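Local coordinates for pyrrolidone-carboxylate peptidase (Pyrococcus furiosus, PDB 1X10), which removes N-terminal pyroglutamyl (5-oxoproline) groups from peptides as a thiol peptidase, the following residue generally not being proline, at residues A[4-9]-A[64-69]; A[69-74]-A[167-172]; A[73-78]-A[185-190]; A[77-82]-A[132-137]. The protein carries 3 engineered substitutions. All coordinates share one frame; numbering follows the deposited sequence.

Contact 1 (A[4-9]-A[64-69]); sequences LVTGFE and AIHVGL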
loop_
_atom_site.group_PDB
_atom_site.type_symbol
_atom_site.label_atom_id
_atom_site.label_comp_id
_atom_site.label_asym_id
_atom_site.label_seq_id
_atom_site.Cartn_x
_atom_site.Cartn_y
_atom_site.Cartn_z
ATOM N N LEU A 4 -27.566 14.253 -15.737
ATOM C CA LEU A 4 -27.322 14.874 -14.447
ATOM C C LEU A 4 -26.017 14.323 -13.897
ATOM O O LEU A 4 -25.833 13.107 -13.797
ATOM C CB LEU A 4 -28.443 14.568 -13.446
ATOM C CG LEU A 4 -28.111 14.945 -11.990
ATOM C CD1 LEU A 4 -27.940 16.450 -11.872
ATOM C CD2 LEU A 4 -29.215 14.465 -11.045
ATOM N N VAL A 5 -25.106 15.224 -13.567
ATOM C CA VAL A 5 -23.833 14.846 -12.981
ATOM C C VAL A 5 -23.813 15.506 -11.612
ATOM O O VAL A 5 -24.134 16.691 -11.491
ATOM C CB VAL A 5 -22.630 15.390 -13.794
ATOM C CG1 VAL A 5 -21.327 15.040 -13.091
ATOM C CG2 VAL A 5 -22.638 14.811 -15.195
ATOM N N THR A 6 -23.475 14.742 -10.577
ATOM C CA THR A 6 -23.391 15.325 -9.247
ATOM C C THR A 6 -22.000 15.121 -8.672
ATOM O O THR A 6 -21.268 14.211 -9.073
ATOM C CB THR A 6 -24.417 14.713 -8.250
ATOM O OG1 THR A 6 -24.097 13.334 -8.004
ATOM C CG2 THR A 6 -25.836 14.823 -8.801
ATOM N N GLY A 7 -21.646 16.001 -7.745
ATOM C CA GLY A 7 -20.376 15.927 -7.055
ATOM C C GLY A 7 -20.693 16.178 -5.590
ATOM O O GLY A 7 -21.854 16.413 -5.237
ATOM N N PHE A 8 -19.683 16.126 -4.731
ATOM C CA PHE A 8 -19.891 16.350 -3.304
ATOM C C PHE A 8 -19.079 17.526 -2.780
ATOM O O PHE A 8 -18.052 17.893 -3.348
ATOM C CB PHE A 8 -19.508 15.106 -2.496
ATOM C CG PHE A 8 -20.540 14.011 -2.512
ATOM C CD1 PHE A 8 -20.314 12.836 -3.225
ATOM C CD2 PHE A 8 -21.711 14.128 -1.766
ATOM C CE1 PHE A 8 -21.240 11.786 -3.188
ATOM C CE2 PHE A 8 -22.645 13.087 -1.721
ATOM C CZ PHE A 8 -22.406 11.911 -2.434
ATOM N N GLU A 9 -19.554 18.112 -1.688
ATOM C CA GLU A 9 -18.870 19.223 -1.040
ATOM C C GLU A 9 -17.687 18.635 -0.265
ATOM O O GLU A 9 -17.559 17.415 -0.143
ATOM C CB GLU A 9 -19.825 19.917 -0.062
ATOM C CG GLU A 9 -20.346 18.973 1.025
ATOM C CD GLU A 9 -21.298 19.648 2.005
ATOM O OE1 GLU A 9 -21.670 20.815 1.767
ATOM O OE2 GLU A 9 -21.675 19.002 3.010
ATOM N N ALA A 64 -27.867 9.533 -15.091
ATOM C CA ALA A 64 -27.368 10.133 -13.865
ATOM C C ALA A 64 -26.006 9.539 -13.548
ATOM O O ALA A 64 -25.860 8.318 -13.407
ATOM C CB ALA A 64 -28.330 9.872 -12.706
ATOM N N ILE A 65 -25.005 10.404 -13.460
ATOM C CA ILE A 65 -23.656 9.970 -13.132
ATOM C C ILE A 65 -23.229 10.741 -11.893
ATOM O O ILE A 65 -22.999 11.949 -11.945
ATOM C CB ILE A 65 -22.682 10.232 -14.288
ATOM C CG1 ILE A 65 -23.076 9.365 -15.489
ATOM C CG2 ILE A 65 -21.251 9.902 -13.845
ATOM C CD1 ILE A 65 -22.225 9.583 -16.726
ATOM N N HIS A 66 -23.158 10.025 -10.776
ATOM C CA HIS A 66 -22.792 10.599 -9.492
ATOM C C HIS A 66 -21.298 10.386 -9.281
ATOM O O HIS A 66 -20.792 9.274 -9.432
ATOM C CB HIS A 66 -23.626 9.930 -8.396
ATOM C CG HIS A 66 -25.102 10.006 -8.652
ATOM N ND1 HIS A 66 -25.809 11.187 -8.576
ATOM C CD2 HIS A 66 -25.988 9.066 -9.063
ATOM C CE1 HIS A 66 -27.065 10.972 -8.931
ATOM N NE2 HIS A 66 -27.200 9.694 -9.232
ATOM N N VAL A 67 -20.601 11.465 -8.940
ATOM C CA VAL A 67 -19.157 11.421 -8.758
ATOM C C VAL A 67 -18.754 11.723 -7.318
ATOM O O VAL A 67 -19.367 12.551 -6.645
ATOM C CB VAL A 67 -18.473 12.436 -9.703
ATOM C CG1 VAL A 67 -16.976 12.176 -9.771
ATOM C CG2 VAL A 67 -19.101 12.350 -11.099
ATOM N N GLY A 68 -17.717 11.039 -6.855
ATOM C CA GLY A 68 -17.247 11.247 -5.501
ATOM C C GLY A 68 -15.744 11.087 -5.382
ATOM O O GLY A 68 -15.087 10.546 -6.276
ATOM N N LEU A 69 -15.205 11.573 -4.269
ATOM C CA LEU A 69 -13.783 11.484 -3.990
ATOM C C LEU A 69 -13.539 10.167 -3.246
ATOM O O LEU A 69 -14.288 9.819 -2.332
ATOM C CB LEU A 69 -13.365 12.660 -3.102
ATOM C CG LEU A 69 -11.918 13.160 -2.982
ATOM C CD1 LEU A 69 -11.625 13.400 -1.515
ATOM C CD2 LEU A 69 -10.922 12.194 -3.586
HETATM O O HOH W 1 -22.027 12.758 -6.108
#
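L4 through T6 pair in register with A64 through H66 as parallel strands, their axes 4.7 Å apart at closest and inclined by 17°. The backbone bonds run alternately between the two: I65 N donates to L4 O at 2.8 Å, T6 N to I65 O and V67 N to T6 O.

T6 and H66 give the pair its side-chain polar link. With its first torsion at 66°, T6 holds OG1 between its backbone N and carbonyl carbon, and from there OG1 meets ND1 of H66 at 2.8 Å, lying at the imidazole edge and in the ring plane. The other ring nitrogen, NE2, bonds OG of S149, so the imidazole is gripped from two sides and its rotation is probably fixed. A water extends the network, 2.9 Å from T6 OG1 and donating to V67 O at 2.7 Å. On the opposite face of the sheet, V5 CG1 meets V67 CG2 at 4.0 Å, and helix 189-206 covers this pair through V196. Beyond G7, the F8 ring swings back, its edge at CD1 lying 4.1 Å from G68 CA.

This is the central parallel pairing in the sheet of an alpha/beta/alpha sandwich, with helix 47-59 over the L4 and H66 face and helix 189-206 over the V5 face. The C-terminal strand ends lead to the active site, where F8 lies beside S142, an engineered residue at an active-site position.

Contact 2 (A[69-74]-A[167-172]); sequences LAPGRS and VPYIPE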
loop_
_atom_site.group_PDB
_atom_site.type_symbol
_atom_site.label_atom_id
_atom_site.label_comp_id
_atom_site.label_asym_id
_atom_site.label_seq_id
_atom_site.Cartn_x
_atom_site.Cartn_y
_atom_site.Cartn_z
ATOM N N LEU A 69 -15.205 11.573 -4.269
ATOM C CA LEU A 69 -13.783 11.484 -3.990
ATOM C C LEU A 69 -13.539 10.167 -3.246
ATOM O O LEU A 69 -14.288 9.819 -2.332
ATOM C CB LEU A 69 -13.365 12.660 -3.102
ATOM C CG LEU A 69 -11.918 13.160 -2.982
ATOM C CD1 LEU A 69 -11.625 13.400 -1.515
ATOM C CD2 LEU A 69 -10.922 12.194 -3.586
ATOM N N ALA A 70 -12.501 9.435 -3.642
ATOM C CA ALA A 70 -12.150 8.173 -2.986
ATOM C C ALA A 70 -10.703 8.262 -2.520
ATOM O O ALA A 70 -9.779 7.833 -3.220
ATOM C CB ALA A 70 -12.317 7.004 -3.944
ATOM N N PRO A 71 -10.481 8.835 -1.330
ATOM C CA PRO A 71 -9.130 8.976 -0.783
ATOM C C PRO A 71 -8.353 7.662 -0.817
ATOM O O PRO A 71 -8.843 6.638 -0.351
ATOM C CB PRO A 71 -9.386 9.447 0.648
ATOM C CG PRO A 71 -10.662 10.227 0.522
ATOM C CD PRO A 71 -11.489 9.338 -0.378
ATOM N N GLY A 72 -7.149 7.690 -1.378
ATOM C CA GLY A 72 -6.342 6.482 -1.413
ATOM C C GLY A 72 -6.362 5.715 -2.723
ATOM O O GLY A 72 -5.402 5.007 -3.040
ATOM N N ARG A 73 -7.443 5.827 -3.489
ATOM C CA ARG A 73 -7.483 5.113 -4.756
ATOM C C ARG A 73 -6.561 5.778 -5.771
ATOM O O ARG A 73 -6.442 7.004 -5.820
ATOM C CB ARG A 73 -8.931 4.976 -5.235
ATOM C CG ARG A 73 -9.547 3.726 -4.608
ATOM C CD ARG A 73 -10.939 3.881 -4.040
ATOM N NE ARG A 73 -11.970 3.649 -5.036
ATOM C CZ ARG A 73 -13.104 2.983 -4.813
ATOM N NH1 ARG A 73 -13.372 2.460 -3.623
ATOM N NH2 ARG A 73 -13.979 2.850 -5.789
ATOM N N SER A 74 -5.889 4.949 -6.559
ATOM C CA SER A 74 -4.895 5.402 -7.532
ATOM C C SER A 74 -5.351 5.656 -8.954
ATOM O O SER A 74 -4.577 6.168 -9.769
ATOM C CB SER A 74 -3.755 4.391 -7.584
ATOM O OG SER A 74 -4.241 3.149 -8.062
ATOM N N VAL A 167 -13.151 9.323 -7.960
ATOM C CA VAL A 167 -11.895 9.861 -8.462
ATOM C C VAL A 167 -10.894 9.939 -7.316
ATOM O O VAL A 167 -11.273 10.070 -6.155
ATOM C CB VAL A 167 -12.069 11.282 -9.068
ATOM C CG1 VAL A 167 -13.159 11.262 -10.141
ATOM C CG2 VAL A 167 -12.395 12.298 -7.971
ATOM N N PRO A 168 -9.596 9.835 -7.631
ATOM C CA PRO A 168 -8.560 9.904 -6.599
ATOM C C PRO A 168 -8.412 11.348 -6.132
ATOM O O PRO A 168 -9.062 12.254 -6.659
ATOM C CB PRO A 168 -7.300 9.441 -7.337
ATOM C CG PRO A 168 -7.826 8.618 -8.487
ATOM C CD PRO A 168 -9.029 9.409 -8.923
ATOM N N TYR A 169 -7.564 11.551 -5.133
ATOM C CA TYR A 169 -7.264 12.895 -4.648
ATOM C C TYR A 169 -6.604 13.581 -5.844
ATOM O O TYR A 169 -5.984 12.904 -6.667
ATOM C CB TYR A 169 -6.172 12.861 -3.579
ATOM C CG TYR A 169 -6.567 12.516 -2.170
ATOM C CD1 TYR A 169 -7.451 13.324 -1.450
ATOM C CD2 TYR A 169 -5.960 11.449 -1.509
ATOM C CE1 TYR A 169 -7.709 13.078 -0.099
ATOM C CE2 TYR A 169 -6.204 11.201 -0.165
ATOM C CZ TYR A 169 -7.073 12.017 0.533
ATOM O OH TYR A 169 -7.282 11.785 1.870
ATOM N N ILE A 170 -6.728 14.902 -5.957
ATOM C CA ILE A 170 -5.989 15.586 -7.011
ATOM C C ILE A 170 -4.700 15.978 -6.273
ATOM O O ILE A 170 -4.709 16.111 -5.045
ATOM C CB ILE A 170 -6.717 16.836 -7.569
ATOM C CG1 ILE A 170 -7.095 17.803 -6.450
ATOM C CG2 ILE A 170 -7.944 16.398 -8.353
ATOM C CD1 ILE A 170 -7.701 19.102 -6.973
ATOM N N PRO A 171 -3.580 16.146 -6.999
ATOM C CA PRO A 171 -2.273 16.501 -6.421
ATOM C C PRO A 171 -2.206 17.523 -5.286
ATOM O O PRO A 171 -1.555 17.273 -4.271
ATOM C CB PRO A 171 -1.466 16.937 -7.643
ATOM C CG PRO A 171 -1.998 16.016 -8.710
ATOM C CD PRO A 171 -3.497 16.099 -8.471
ATOM N N GLU A 172 -2.860 18.667 -5.443
ATOM C CA GLU A 172 -2.810 19.691 -4.403
ATOM C C GLU A 172 -3.321 19.218 -3.045
ATOM O O GLU A 172 -2.958 19.783 -2.013
ATOM C CB GLU A 172 -3.583 20.935 -4.837
ATOM C CG GLU A 172 -5.023 20.675 -5.219
ATOM C CD GLU A 172 -5.679 21.896 -5.828
ATOM O OE1 GLU A 172 -6.195 22.746 -5.066
ATOM O OE2 GLU A 172 -5.663 22.009 -7.073
HETATM O O HOH W 2 -6.210 9.121 -3.947
#
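Two loops leaving the C-terminal ends of the neighbouring parallel strands 63-69 and 161-167 meet here, with L69 and A70 against V167 and P71 against the ring of Y169. The strand pairing ends in a bond from A70 N to V167 O, 2.9 Å long. A type II turn then runs from A70 to R73, closed by R73 N donating to A70 O. G72 occupies its third position at a phi of 99°, where a CB would jam against the carbonyl O of P71.

P71 crosses the tyrosine at about a right angle. Its CA stands over one ring face, 4.0 Å from the centroid, in a CH-pi contact, and its CB packs 3.5 Å from Y169 CZ. L69 CD1 lies 4.2 Å from Y169 CD1, oblique to the ring, while L69 CD2 lies against V167 O. An alanine in place of Y169 would probably leave P71 and L69 without this aromatic wall and open a gap beside the turn. P168 lies close against R73 O. A water accepts from Y169 N at 3.0 Å and donates to R73 O, with a weak bond from G72 N.

Apolar and aromatic packing thus holds the turn from one side while backbone groups are satisfied directly or through water. This is consistent with the turn helping to place R73, whose NH2 forms a salt bridge with the active-site residue E79.

Contact 3 (A[73-78]-A[185-190]); sequences RSAISI and PSMSYE. Engineered in segment 185-190: S188 (natural residue Cys).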
loop_
_atom_site.group_PDB
_atom_site.type_symbol
_atom_site.label_atom_id
_atom_site.label_comp_id
_atom_site.label_asym_id
_atom_site.label_seq_id
_atom_site.Cartn_x
_atom_site.Cartn_y
_atom_site.Cartn_z
ATOM N N ARG A 73 -7.443 5.827 -3.489
ATOM C CA ARG A 73 -7.483 5.113 -4.756
ATOM C C ARG A 73 -6.561 5.778 -5.771
ATOM O O ARG A 73 -6.442 7.004 -5.820
ATOM C CB ARG A 73 -8.931 4.976 -5.235
ATOM C CG ARG A 73 -9.547 3.726 -4.608
ATOM C CD ARG A 73 -10.939 3.881 -4.040
ATOM N NE ARG A 73 -11.970 3.649 -5.036
ATOM C CZ ARG A 73 -13.104 2.983 -4.813
ATOM N NH1 ARG A 73 -13.372 2.460 -3.623
ATOM N NH2 ARG A 73 -13.979 2.850 -5.789
ATOM N N SER A 74 -5.889 4.949 -6.559
ATOM C CA SER A 74 -4.895 5.402 -7.532
ATOM C C SER A 74 -5.351 5.656 -8.954
ATOM O O SER A 74 -4.577 6.168 -9.769
ATOM C CB SER A 74 -3.755 4.391 -7.584
ATOM O OG SER A 74 -4.241 3.149 -8.062
ATOM N N ALA A 75 -6.587 5.287 -9.269
ATOM C CA ALA A 75 -7.095 5.481 -10.612
ATOM C C ALA A 75 -8.595 5.709 -10.571
ATOM O O ALA A 75 -9.226 5.571 -9.519
ATOM C CB ALA A 75 -6.779 4.258 -11.463
ATOM N N ILE A 76 -9.158 6.072 -11.719
ATOM C CA ILE A 76 -10.597 6.286 -11.820
ATOM C C ILE A 76 -11.260 4.942 -11.553
ATOM O O ILE A 76 -10.809 3.909 -12.059
ATOM C CB ILE A 76 -11.006 6.749 -13.238
ATOM C CG1 ILE A 76 -10.393 8.121 -13.551
ATOM C CG2 ILE A 76 -12.534 6.786 -13.355
ATOM C CD1 ILE A 76 -10.871 9.253 -12.639
ATOM N N SER A 77 -12.311 4.931 -10.746
ATOM C CA SER A 77 -13.003 3.685 -10.479
ATOM C C SER A 77 -14.488 3.836 -10.758
ATOM O O SER A 77 -15.117 4.816 -10.356
ATOM C CB SER A 77 -12.765 3.210 -9.035
ATOM O OG SER A 77 -13.082 4.206 -8.083
ATOM N N ILE A 78 -15.028 2.857 -11.468
ATOM C CA ILE A 78 -16.439 2.838 -11.837
ATOM C C ILE A 78 -17.121 1.791 -10.962
ATOM O O ILE A 78 -16.764 0.612 -11.000
ATOM C CB ILE A 78 -16.586 2.478 -13.324
ATOM C CG1 ILE A 78 -15.721 3.434 -14.162
ATOM C CG2 ILE A 78 -18.048 2.580 -13.743
ATOM C CD1 ILE A 78 -15.376 2.913 -15.560
ATOM N N PRO A 185 -1.910 8.210 -3.383
ATOM C CA PRO A 185 -1.901 8.429 -4.831
ATOM C C PRO A 185 -2.769 9.626 -5.193
ATOM O O PRO A 185 -3.625 10.036 -4.413
ATOM C CB PRO A 185 -2.490 7.131 -5.386
ATOM C CG PRO A 185 -2.256 6.128 -4.302
ATOM C CD PRO A 185 -2.538 6.921 -3.059
ATOM N N SER A 186 -2.540 10.185 -6.375
ATOM C CA SER A 186 -3.327 11.316 -6.847
ATOM C C SER A 186 -3.444 11.245 -8.365
ATOM O O SER A 186 -2.723 10.489 -9.019
ATOM C CB SER A 186 -2.692 12.651 -6.416
ATOM O OG SER A 186 -1.367 12.813 -6.905
ATOM N N MET A 187 -4.372 12.021 -8.914
ATOM C CA MET A 187 -4.609 12.077 -10.354
ATOM C C MET A 187 -5.020 13.511 -10.663
ATOM O O MET A 187 -5.823 14.098 -9.941
ATOM C CB MET A 187 -5.720 11.098 -10.754
ATOM C CG MET A 187 -6.039 11.092 -12.254
ATOM S SD MET A 187 -7.188 9.773 -12.734
ATOM C CE MET A 187 -6.052 8.384 -12.888
ATOM N N SER A 188 -4.467 14.078 -11.731
ATOM C CA SER A 188 -4.762 15.467 -12.078
ATOM C C SER A 188 -6.251 15.772 -12.172
ATOM O O SER A 188 -7.055 14.912 -12.538
ATOM C CB SER A 188 -4.097 15.838 -13.405
ATOM O OG SER A 188 -4.804 15.267 -14.495
ATOM N N TYR A 189 -6.616 17.009 -11.847
ATOM C CA TYR A 189 -8.006 17.422 -11.929
ATOM C C TYR A 189 -8.476 17.304 -13.379
ATOM O O TYR A 189 -9.596 16.862 -13.652
ATOM C CB TYR A 189 -8.173 18.872 -11.475
ATOM C CG TYR A 189 -9.580 19.360 -11.692
ATOM C CD1 TYR A 189 -10.618 18.926 -10.868
ATOM C CD2 TYR A 189 -9.898 20.167 -12.786
ATOM C CE1 TYR A 189 -11.940 19.271 -11.132
ATOM C CE2 TYR A 189 -11.220 20.520 -13.060
ATOM C CZ TYR A 189 -12.235 20.064 -12.233
ATOM O OH TYR A 189 -13.542 20.370 -12.527
ATOM N N GLU A 190 -7.607 17.700 -14.307
ATOM C CA GLU A 190 -7.930 17.649 -15.727
ATOM C C GLU A 190 -8.300 16.244 -16.196
ATOM O O GLU A 190 -9.244 16.068 -16.970
ATOM C CB GLU A 190 -6.760 18.190 -16.563
ATOM C CG GLU A 190 -6.536 19.694 -16.410
ATOM C CD GLU A 190 -5.870 20.067 -15.094
ATOM O OE1 GLU A 190 -5.954 21.250 -14.710
ATOM O OE2 GLU A 190 -5.255 19.190 -14.455
HETATM O O HOH W 2 -6.210 9.121 -3.947
HETATM O O HOH W 3 -2.278 7.617 -8.966
#
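The run from R73 to I76 and that from P185 to M187 go side by side in nearly the same direction, 22° apart, with S74 CA and P185 CA 5.0 Å from each other. Here the loop entering strand 76-83 of the alpha/beta sheet meets the loop leading into helix 189-206, whose N-cap is the engineered S188, with waters between them. One water donates to both R73 O and P185 O, at 2.8 Å each. A second water sits between S74 O and S186 O, although other acceptors compete for its protons.

P185 lays its CB against both CA and CB of S74, 3.7 Å from each. S74 OG bonds V183 O of the second subunit, whose P185 also packs on this P185, so the contact lies at a subunit interface. The M187 chain is extended as far as SD and bent at the last torsion (chi3 -83°), which brings CE to 3.8 Å from A75 CA.

Within 73-78, R73 grips S77 OG side-on with NE and NH2, in the guanidinium plane, and NH2 also forms a salt bridge with E79 OE1. The M187 side chain crosses that of I76 at about a right angle, SD lying 3.7 Å from both I76 CG1 and I76 CD1.

Contact 4 (A[77-82]-A[132-137]); sequences SIERIA and YISNSA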
loop_
_atom_site.group_PDB
_atom_site.type_symbol
_atom_site.label_atom_id
_atom_site.label_comp_id
_atom_site.label_asym_id
_atom_site.label_seq_id
_atom_site.Cartn_x
_atom_site.Cartn_y
_atom_site.Cartn_z
ATOM N N SER A 77 -12.311 4.931 -10.746
ATOM C CA SER A 77 -13.003 3.685 -10.479
ATOM C C SER A 77 -14.488 3.836 -10.758
ATOM O O SER A 77 -15.117 4.816 -10.356
ATOM C CB SER A 77 -12.765 3.210 -9.035
ATOM O OG SER A 77 -13.082 4.206 -8.083
ATOM N N ILE A 78 -15.028 2.857 -11.468
ATOM C CA ILE A 78 -16.439 2.838 -11.837
ATOM C C ILE A 78 -17.121 1.791 -10.962
ATOM O O ILE A 78 -16.764 0.612 -11.000
ATOM C CB ILE A 78 -16.586 2.478 -13.324
ATOM C CG1 ILE A 78 -15.721 3.434 -14.162
ATOM C CG2 ILE A 78 -18.048 2.580 -13.743
ATOM C CD1 ILE A 78 -15.376 2.913 -15.560
ATOM N N GLU A 79 -18.089 2.236 -10.166
ATOM C CA GLU A 79 -18.799 1.359 -9.240
ATOM C C GLU A 79 -19.772 0.392 -9.910
ATOM O O GLU A 79 -20.650 0.782 -10.679
ATOM C CB GLU A 79 -19.534 2.200 -8.189
ATOM C CG GLU A 79 -18.626 3.157 -7.414
ATOM C CD GLU A 79 -17.545 2.434 -6.617
ATOM O OE1 GLU A 79 -16.575 3.101 -6.182
ATOM O OE2 GLU A 79 -17.663 1.205 -6.416
ATOM N N ARG A 80 -19.602 -0.881 -9.593
ATOM C CA ARG A 80 -20.441 -1.928 -10.150
ATOM C C ARG A 80 -21.746 -2.108 -9.390
ATOM O O ARG A 80 -22.786 -2.403 -9.984
ATOM C CB ARG A 80 -19.676 -3.251 -10.132
ATOM C CG ARG A 80 -20.426 -4.439 -10.711
ATOM C CD ARG A 80 -19.521 -5.667 -10.725
ATOM N NE ARG A 80 -19.409 -6.216 -12.071
ATOM C CZ ARG A 80 -18.265 -6.511 -12.670
ATOM N NH1 ARG A 80 -17.112 -6.314 -12.048
ATOM N NH2 ARG A 80 -18.277 -7.004 -13.896
ATOM N N ILE A 81 -21.696 -1.896 -8.080
ATOM C CA ILE A 81 -22.872 -2.132 -7.255
ATOM C C ILE A 81 -23.104 -1.172 -6.083
ATOM O O ILE A 81 -22.159 -0.700 -5.438
ATOM C CB ILE A 81 -22.797 -3.576 -6.713
ATOM C CG1 ILE A 81 -24.088 -3.965 -5.990
ATOM C CG2 ILE A 81 -21.612 -3.702 -5.770
ATOM C CD1 ILE A 81 -24.074 -5.412 -5.509
ATOM N N ALA A 82 -24.379 -0.897 -5.826
ATOM C CA ALA A 82 -24.812 -0.039 -4.724
ATOM C C ALA A 82 -25.485 -0.965 -3.706
ATOM O O ALA A 82 -26.324 -1.789 -4.070
ATOM C CB ALA A 82 -25.810 1.011 -5.223
ATOM N N TYR A 132 -10.652 1.325 -13.447
ATOM C CA TYR A 132 -11.016 -0.055 -13.173
ATOM C C TYR A 132 -12.419 -0.097 -12.572
ATOM O O TYR A 132 -12.980 0.945 -12.200
ATOM C CB TYR A 132 -9.997 -0.692 -12.221
ATOM C CG TYR A 132 -9.974 -0.097 -10.836
ATOM C CD1 TYR A 132 -10.705 -0.671 -9.798
ATOM C CD2 TYR A 132 -9.209 1.037 -10.558
ATOM C CE1 TYR A 132 -10.678 -0.133 -8.516
ATOM C CE2 TYR A 132 -9.173 1.581 -9.281
ATOM C CZ TYR A 132 -9.911 0.988 -8.265
ATOM O OH TYR A 132 -9.876 1.515 -6.998
ATOM N N ILE A 133 -12.992 -1.293 -12.503
ATOM C CA ILE A 133 -14.325 -1.462 -11.949
ATOM C C ILE A 133 -14.199 -1.778 -10.463
ATOM O O ILE A 133 -13.504 -2.716 -10.076
ATOM C CB ILE A 133 -15.100 -2.623 -12.647
ATOM C CG1 ILE A 133 -15.645 -2.188 -14.019
ATOM C CG2 ILE A 133 -16.330 -2.999 -11.813
ATOM C CD1 ILE A 133 -14.732 -1.337 -14.835
ATOM N N SER A 134 -14.866 -0.979 -9.635
ATOM C CA SER A 134 -14.856 -1.183 -8.190
ATOM C C SER A 134 -16.100 -1.979 -7.810
ATOM O O SER A 134 -17.184 -1.750 -8.358
ATOM C CB SER A 134 -14.859 0.164 -7.460
ATOM O OG SER A 134 -15.141 -0.006 -6.083
ATOM N N ASN A 135 -15.944 -2.911 -6.869
ATOM C CA ASN A 135 -17.062 -3.740 -6.440
ATOM C C ASN A 135 -17.676 -3.314 -5.109
ATOM O O ASN A 135 -18.526 -4.009 -4.545
ATOM C CB ASN A 135 -16.625 -5.200 -6.417
ATOM C CG ASN A 135 -16.302 -5.708 -7.805
ATOM O OD1 ASN A 135 -15.298 -6.392 -8.015
ATOM N ND2 ASN A 135 -17.154 -5.368 -8.764
ATOM N N SER A 136 -17.228 -2.168 -4.611
ATOM C CA SER A 136 -17.775 -1.595 -3.388
ATOM C C SER A 136 -17.522 -0.097 -3.389
ATOM O O SER A 136 -16.376 0.349 -3.476
ATOM C CB SER A 136 -17.141 -2.199 -2.137
ATOM O OG SER A 136 -17.639 -1.530 -0.985
ATOM N N ALA A 137 -18.596 0.680 -3.298
ATOM C CA ALA A 137 -18.478 2.136 -3.278
ATOM C C ALA A 137 -18.422 2.609 -1.829
ATOM O O ALA A 137 -18.602 3.798 -1.535
ATOM C CB ALA A 137 -19.675 2.762 -3.989
HETATM O O HOH W 4 -21.324 -0.321 -2.903
#
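E79 leans from its strand toward S134 and A137. From CB, chi1 (-56°) sets CG anti to the carbonyl carbon, 3.6 Å from A137 CB; the bend at chi2 (-62°) then brings CD to 3.4 Å from that methyl. At the tip, OE2 lies 2.8 Å from S134 OG, a probable hydrogen bond whose proton has another acceptor within reach. OE1 turns to R73 NH2 in a salt bridge and to ND1 of H166 in a hydrogen bond. An alanine here would probably leave R73 without its charge partner and H166 ND1 without its carboxylate mate, so that H166 is freer to turn.

The backbone beneath is parallel, in register from S77 with Y132 to E79 with S134. R80 N continues the pairing by donating to S134 O. S77 CB sits over one face of the Y132 ring, 4.0 Å from its centroid. R80 and N135 lie side by side, and R80 carries its guanidinium to D87 and D100 of the third subunit.

Sequence-distant strands thus position the glutamate of the Cys-His-Glu triad of peptidase family C15, whose nucleophile position holds the engineered S142 in this protein.

How the contacts relate
All four contacts are largely buried, but at different depths. Contact 1 lies near the centre of the chain and touches no other subunit; contacts 2 and 3 sit about 13 Å from that centre and reach the second subunit. Contact 4, at about 10 Å, meets the second and third. Contacts 1 and 4 are regular parallel strand pairings of one sheet, whereas contact 2 adds a single backbone bond to packing and water, and contact 3 relies on packing and water alone, with Y169 O hydrogen-bonded to M187 N between them. Contacts 2 and 3 share R73 and S74, and contacts 3 and 4 share strand 76-83. Charge is concentrated around contact 4, to which R73 links both loop contacts.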